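Uncharacterized protein Atu1735 (Agrobacterium tumefaciens, PDB 2PPX) is of unknown function but, as an XRE-family-like helix-turn-helix protein, probably binds DNA and may regulate transcription. Local coordinates at residues Leu44-Phe49 against Thr59-Glu64; Ala51-Pro56 against Gly87-Leu92. All coordinates share one frame; numbering follows the deposited sequence. Where two conformers were deposited one is given.

Interaction 1 (Leu44-Phe49 against Thr59-Glu64); sequences LTQEEF and TLRDWE. With SO4 (sulfate ion), chain C.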
loop_
_atom_site.group_PDB
_atom_site.type_symbol
_atom_site.label_atom_id
_atom_site.label_comp_id
_atom_site.label_asym_id
_atom_site.label_seq_id
_atom_site.Cartn_x
_atom_site.Cartn_y
_atom_site.Cartn_z
ATOM N N LEU A 44 -17.993 12.002 12.474
ATOM C CA LEU A 44 -17.302 12.667 11.383
ATOM C C LEU A 44 -17.805 12.129 10.069
ATOM O O LEU A 44 -18.059 10.930 9.934
ATOM C CB LEU A 44 -15.783 12.460 11.476
ATOM C CG LEU A 44 -15.189 13.072 12.755
ATOM C CD1 LEU A 44 -13.711 12.725 12.845
ATOM C CD2 LEU A 44 -15.427 14.605 12.869
ATOM N N THR A 45 -17.955 13.014 9.091
ATOM C CA THR A 45 -18.230 12.555 7.738
ATOM C C THR A 45 -16.964 11.910 7.162
ATOM O O THR A 45 -15.863 12.023 7.734
ATOM C CB THR A 45 -18.638 13.727 6.810
ATOM O OG1 THR A 45 -17.503 14.570 6.621
ATOM C CG2 THR A 45 -19.817 14.548 7.380
ATOM N N GLN A 46 -17.102 11.236 6.027
ATOM C CA GLN A 46 -15.931 10.646 5.371
ATOM C C GLN A 46 -14.879 11.706 5.033
ATOM O O GLN A 46 -13.681 11.496 5.260
ATOM C CB GLN A 46 -16.328 9.862 4.120
ATOM C CG GLN A 46 -17.209 8.595 4.438
ATOM C CD GLN A 46 -17.543 7.816 3.170
ATOM O OE1 GLN A 46 -17.758 8.411 2.124
ATOM N NE2 GLN A 46 -17.567 6.486 3.254
ATOM N N GLU A 47 -15.335 12.847 4.524
ATOM C CA GLU A 47 -14.489 13.993 4.173
ATOM C C GLU A 47 -13.704 14.513 5.368
ATOM O O GLU A 47 -12.506 14.768 5.301
ATOM C CB GLU A 47 -15.370 15.140 3.635
ATOM C CG GLU A 47 -15.966 14.896 2.252
ATOM C CD GLU A 47 -17.152 13.912 2.208
ATOM O OE1 GLU A 47 -17.556 13.631 1.055
ATOM O OE2 GLU A 47 -17.675 13.428 3.263
ATOM N N GLU A 48 -14.421 14.700 6.472
ATOM C CA GLU A 48 -13.816 15.199 7.701
ATOM C C GLU A 48 -12.762 14.237 8.265
ATOM O O GLU A 48 -11.674 14.661 8.675
ATOM C CB GLU A 48 -14.888 15.478 8.760
ATOM C CG GLU A 48 -15.805 16.639 8.390
ATOM C CD GLU A 48 -16.992 16.797 9.329
ATOM O OE1 GLU A 48 -17.495 15.802 9.883
ATOM O OE2 GLU A 48 -17.431 17.943 9.515
ATOM N N PHE A 49 -13.111 12.951 8.310
ATOM C CA PHE A 49 -12.226 11.926 8.843
ATOM C C PHE A 49 -10.978 11.833 7.964
ATOM O O PHE A 49 -9.851 11.811 8.476
ATOM C CB PHE A 49 -12.962 10.557 8.942
ATOM C CG PHE A 49 -12.214 9.512 9.775
ATOM C CD1 PHE A 49 -11.228 8.720 9.181
ATOM C CD2 PHE A 49 -12.486 9.360 11.135
ATOM C CE1 PHE A 49 -10.522 7.771 9.924
ATOM C CE2 PHE A 49 -11.810 8.421 11.898
ATOM C CZ PHE A 49 -10.815 7.613 11.273
ATOM N N THR A 59 -9.468 5.584 -0.663
ATOM C CA THR A 59 -9.128 4.412 0.108
ATOM C C THR A 59 -9.960 4.254 1.416
ATOM O O THR A 59 -10.332 3.124 1.747
ATOM C CB THR A 59 -7.596 4.212 0.238
ATOM O OG1 THR A 59 -7.333 2.833 0.498
ATOM C CG2 THR A 59 -6.984 5.091 1.330
ATOM N N LEU A 60 -10.293 5.343 2.103
ATOM C CA LEU A 60 -11.228 5.309 3.232
ATOM C C LEU A 60 -12.526 4.637 2.747
ATOM O O LEU A 60 -13.030 3.723 3.392
ATOM C CB LEU A 60 -11.514 6.735 3.759
ATOM C CG LEU A 60 -12.457 6.898 4.975
ATOM C CD1 LEU A 60 -12.173 8.239 5.709
ATOM C CD2 LEU A 60 -13.888 6.916 4.493
ATOM N N ARG A 61 -13.046 5.098 1.606
ATOM C CA ARG A 61 -14.292 4.557 1.069
ATOM C C ARG A 61 -14.120 3.068 0.720
ATOM O O ARG A 61 -15.012 2.268 1.008
ATOM C CB ARG A 61 -14.772 5.376 -0.148
ATOM C CG ARG A 61 -15.388 6.722 0.296
ATOM C CD ARG A 61 -15.523 7.684 -0.870
ATOM N NE ARG A 61 -16.234 8.878 -0.428
ATOM C CZ ARG A 61 -16.271 10.030 -1.097
ATOM N NH1 ARG A 61 -15.609 10.168 -2.246
ATOM N NH2 ARG A 61 -16.967 11.051 -0.602
ATOM N N ASP A 62 -12.966 2.704 0.144
ATOM C CA ASP A 62 -12.731 1.281 -0.143
ATOM C C ASP A 62 -12.783 0.452 1.142
ATOM O O ASP A 62 -13.376 -0.625 1.146
ATOM C CB ASP A 62 -11.389 1.019 -0.815
ATOM C CG ASP A 62 -11.362 1.395 -2.279
ATOM O OD1 ASP A 62 -12.435 1.450 -2.955
ATOM O OD2 ASP A 62 -10.210 1.568 -2.784
ATOM N N TRP A 63 -12.134 0.926 2.197
ATOM C CA TRP A 63 -12.105 0.188 3.452
ATOM C C TRP A 63 -13.537 0.041 4.026
ATOM O O TRP A 63 -13.946 -1.063 4.443
ATOM C CB TRP A 63 -11.157 0.821 4.478
ATOM C CG TRP A 63 -9.707 0.863 4.082
ATOM C CD1 TRP A 63 -9.094 0.186 3.042
ATOM C CD2 TRP A 63 -8.687 1.657 4.698
ATOM N NE1 TRP A 63 -7.768 0.521 3.002
ATOM C CE2 TRP A 63 -7.482 1.388 4.019
ATOM C CE3 TRP A 63 -8.674 2.534 5.789
ATOM C CZ2 TRP A 63 -6.270 2.006 4.361
ATOM C CZ3 TRP A 63 -7.468 3.128 6.149
ATOM C CH2 TRP A 63 -6.286 2.871 5.416
ATOM N N GLU A 64 -14.296 1.141 4.003
ATOM C CA GLU A 64 -15.667 1.156 4.564
ATOM C C GLU A 64 -16.644 0.280 3.778
ATOM O O GLU A 64 -17.561 -0.318 4.367
ATOM C CB GLU A 64 -16.179 2.595 4.704
ATOM C CG GLU A 64 -15.448 3.362 5.803
ATOM C CD GLU A 64 -16.191 4.646 6.212
ATOM O OE1 GLU A 64 -17.247 4.967 5.602
ATOM O OE2 GLU A 64 -15.697 5.337 7.127
HETATM S S SO4 C . -15.645 13.475 -3.808
HETATM O O1 SO4 C . -16.678 13.235 -2.795
HETATM O O2 SO4 C . -14.749 14.544 -3.356
HETATM O O3 SO4 C . -14.857 12.271 -4.049
HETATM O O4 SO4 C . -16.278 13.842 -5.070
HETATM O O HOH W 1 -18.660 11.233 1.611
#
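Between segments 44-49 and 59-64 the nearest CA atoms are those of Q46 and L60, 7.4 Å apart, and the side chain of Q46 makes most of the contact. Its CB and CG rest on a methyl of L60, CG lying 3.7 Å from L60 CD2. With chi2 at -178° the chain is extended beyond CG, so CD is carried past the leucine and lies beside CG of R61. There the amide splits its two ends between two residues of the partner helix. OE1 accepts from R61 NE at 3.0 Å in a nearly straight bond (171°); the donor stands above the carbonyl plane of Q46, while OE1 itself lies in the guanidinium plane. NE2 donates to E64 OE1 at 2.8 Å, within its own amide plane but from above the carboxylate. Using both ends fixes the amide flip, since OE1 must face the arginine and NE2 the glutamate. E64 has a second partner, its OE2 forming a salt bridge with R39, which helps to position the carboxylate that Q46 meets.

Farther out, in one of its two conformers E47 OE1 makes a salt bridge with R61 NH2 at 3.1 Å, so this link is less certain; water 1 donates to Q46 OE1, accepts from R61 NH2 and, in that same conformer, also donates to E47 OE1. A sulfate, probably from the crystallisation liquor, takes the far edge of the guanidinium, R61 NH1 reaching its O3 at 2.9 Å. On the inner side F49 CD1 touches L60 CD1 at 3.6 Å. These two helices are consecutive within the helix-turn-helix region; helix 34-41 packs against F49 through I35 and R39, and helix 72-83 reaches F49 through I81.

Interaction 2 (Ala51-Pro56 against Gly87-Leu92); sequences ARYHIP and GTAAAL. With SO4 (sulfate ion), chain G; SO4 (sulfate ion), chain E.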
loop_
_atom_site.group_PDB
_atom_site.type_symbol
_atom_site.label_atom_id
_atom_site.label_comp_id
_atom_site.label_asym_id
_atom_site.label_seq_id
_atom_site.Cartn_x
_atom_site.Cartn_y
_atom_site.Cartn_z
ATOM N N ALA A 51 -9.625 14.202 6.051
ATOM C CA ALA A 51 -8.764 15.368 6.231
ATOM C C ALA A 51 -8.119 15.386 7.628
ATOM O O ALA A 51 -6.939 15.702 7.760
ATOM C CB ALA A 51 -9.541 16.688 5.992
ATOM N N ARG A 52 -8.876 15.037 8.657
ATOM C CA ARG A 52 -8.345 15.076 10.022
ATOM C C ARG A 52 -7.217 14.049 10.253
ATOM O O ARG A 52 -6.216 14.344 10.933
ATOM C CB ARG A 52 -9.469 14.871 11.032
ATOM C CG ARG A 52 -9.062 15.083 12.462
ATOM C CD ARG A 52 -10.285 15.101 13.360
ATOM N NE ARG A 52 -11.107 16.282 13.097
ATOM C CZ ARG A 52 -12.190 16.621 13.796
ATOM N NH1 ARG A 52 -12.596 15.880 14.818
ATOM N NH2 ARG A 52 -12.871 17.704 13.464
ATOM N N TYR A 53 -7.368 12.869 9.659
ATOM C CA TYR A 53 -6.440 11.759 9.905
ATOM C C TYR A 53 -5.524 11.375 8.745
ATOM O O TYR A 53 -4.797 10.388 8.840
ATOM C CB TYR A 53 -7.205 10.534 10.463
ATOM C CG TYR A 53 -7.833 10.873 11.792
ATOM C CD1 TYR A 53 -7.035 11.141 12.915
ATOM C CD2 TYR A 53 -9.220 10.974 11.927
ATOM C CE1 TYR A 53 -7.609 11.488 14.143
ATOM C CE2 TYR A 53 -9.815 11.299 13.170
ATOM C CZ TYR A 53 -8.985 11.573 14.259
ATOM O OH TYR A 53 -9.505 11.920 15.470
ATOM N N HIS A 54 -5.540 12.181 7.677
ATOM C CA HIS A 54 -4.656 12.017 6.515
ATOM C C HIS A 54 -4.781 10.646 5.854
ATOM O O HIS A 54 -3.783 9.990 5.536
ATOM C CB HIS A 54 -3.204 12.341 6.880
ATOM C CG HIS A 54 -3.019 13.723 7.444
ATOM N ND1 HIS A 54 -1.941 14.512 7.131
ATOM C CD2 HIS A 54 -3.808 14.473 8.245
ATOM C CE1 HIS A 54 -2.048 15.678 7.746
ATOM N NE2 HIS A 54 -3.174 15.681 8.431
ATOM N N ILE A 55 -6.019 10.211 5.673
ATOM C CA ILE A 55 -6.296 8.972 4.930
ATOM C C ILE A 55 -7.013 9.388 3.635
ATOM O O ILE A 55 -8.071 9.989 3.689
ATOM C CB ILE A 55 -7.149 8.015 5.736
ATOM C CG1 ILE A 55 -6.398 7.594 7.037
ATOM C CG2 ILE A 55 -7.551 6.767 4.898
ATOM C CD1 ILE A 55 -7.297 7.005 8.061
ATOM N N PRO A 56 -6.423 9.084 2.481
ATOM C CA PRO A 56 -7.017 9.547 1.201
ATOM C C PRO A 56 -8.467 9.033 1.108
ATOM O O PRO A 56 -8.789 7.948 1.591
ATOM C CB PRO A 56 -6.109 8.909 0.127
ATOM C CG PRO A 56 -4.812 8.639 0.848
ATOM C CD PRO A 56 -5.214 8.263 2.276
ATOM N N GLY A 87 -5.953 13.474 20.615
ATOM C CA GLY A 87 -4.490 13.563 20.677
ATOM C C GLY A 87 -3.901 13.298 19.307
ATOM O O GLY A 87 -2.988 14.006 18.872
ATOM N N THR A 88 -4.458 12.302 18.608
ATOM C CA THR A 88 -3.981 11.949 17.275
ATOM C C THR A 88 -4.201 13.108 16.291
ATOM O O THR A 88 -3.283 13.492 15.567
ATOM C CB THR A 88 -4.602 10.610 16.762
ATOM O OG1 THR A 88 -4.284 9.569 17.692
ATOM C CG2 THR A 88 -4.043 10.235 15.397
ATOM N N ALA A 89 -5.411 13.657 16.288
ATOM C CA ALA A 89 -5.763 14.758 15.404
ATOM C C ALA A 89 -4.873 15.978 15.671
ATOM O O ALA A 89 -4.397 16.608 14.734
ATOM C CB ALA A 89 -7.237 15.121 15.573
ATOM N N ALA A 90 -4.641 16.281 16.950
ATOM C CA ALA A 90 -3.807 17.426 17.361
ATOM C C ALA A 90 -2.350 17.256 16.940
ATOM O O ALA A 90 -1.714 18.206 16.464
ATOM C CB ALA A 90 -3.914 17.655 18.867
ATOM N N ALA A 91 -1.831 16.037 17.081
ATOM C CA ALA A 91 -0.452 15.727 16.669
ATOM C C ALA A 91 -0.215 15.954 15.177
ATOM O O ALA A 91 0.893 16.307 14.765
ATOM C CB ALA A 91 -0.093 14.304 17.055
ATOM N N LEU A 92 -1.248 15.756 14.367
ATOM C CA LEU A 92 -1.131 15.942 12.921
ATOM C C LEU A 92 -1.250 17.397 12.466
ATOM O O LEU A 92 -0.907 17.707 11.318
ATOM C CB LEU A 92 -2.144 15.060 12.168
ATOM C CG LEU A 92 -1.981 13.555 12.325
ATOM C CD1 LEU A 92 -3.146 12.819 11.649
ATOM C CD2 LEU A 92 -0.643 13.089 11.756
HETATM S S SO4 G . -15.241 17.978 16.246
HETATM O O1 SO4 G . -15.854 18.504 15.022
HETATM O O2 SO4 G . -15.128 16.523 16.178
HETATM O O3 SO4 G . -13.917 18.570 16.431
HETATM O O4 SO4 G . -16.057 18.332 17.405
HETATM S S SO4 E . 0.964 14.623 3.868
HETATM O O1 SO4 E . 1.841 13.737 4.647
HETATM O O2 SO4 E . 0.980 14.217 2.464
HETATM O O3 SO4 E . -0.425 14.592 4.329
HETATM O O4 SO4 E . 1.466 15.985 4.014
HETATM O O HOH W 2 -5.483 16.765 12.063
#
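R52 and A89 bring the C-terminal end of helix 46-53 against helix 85-92, the last helix of this all-helical helix-turn-helix fold, with CA atoms 6.0 Å apart. No direct hydrogen bond crosses the contact, and its tight part is apolar. A89 CB sits 3.6 Å from R52 CG and also meets Y53 CE1, so it touches both side chains. R52 CG in turn lies over the centre of the Y53 ring, 3.9 Å above its plane. T88 CG2 approaches CD1 and CE1 of the same ring, and Y53 OH is tied to P85 O at the start of the last helix. L92 closes the other end: its CD1 packs on R52 O at 3.5 Å and on H54 CD2, where the helix has given way to a residue of positive phi (57°).

The outer side is looser and polar. Beyond A89 the R52 chain bends at chi3 (-68°), and NH1 gives a sulfate O2 a nearly straight bond of 2.9 Å, whereas the contacts of NH2 with that ion are weak. H54 ND1 donates to O3 of another sulfate, and the H54 side chain also packs on Q72 of the third subunit. Both ions probably come from the crystallisation liquor. Between the backbones, water 2 donates to R52 O at 2.8 Å and to A89 O at 2.9 Å.

How the interactions relate
Interactions 1 and 2 use successive parts of helix 46-53: its first turn meets helix 57-64, its last turn helix 85-92, and the contact centres lie 13 Å apart. I55, which follows the Y53-H54 end of interaction 2 in sequence but does not touch 87-92, packs on residues of interaction 1: its CD1 is 3.8 Å from F49 CE1 and its CG2 3.8 Å from W63 CZ3. The rings of F49 and Y53 also meet, with planes at about 50°, while L44 CD2 packs on R52 NH1 at 3.7 Å. Interaction 1 is chiefly a polar network, interaction 2 chiefly apolar. Each has an arginine holding a sulfate; these ions alone do not establish a DNA-binding surface.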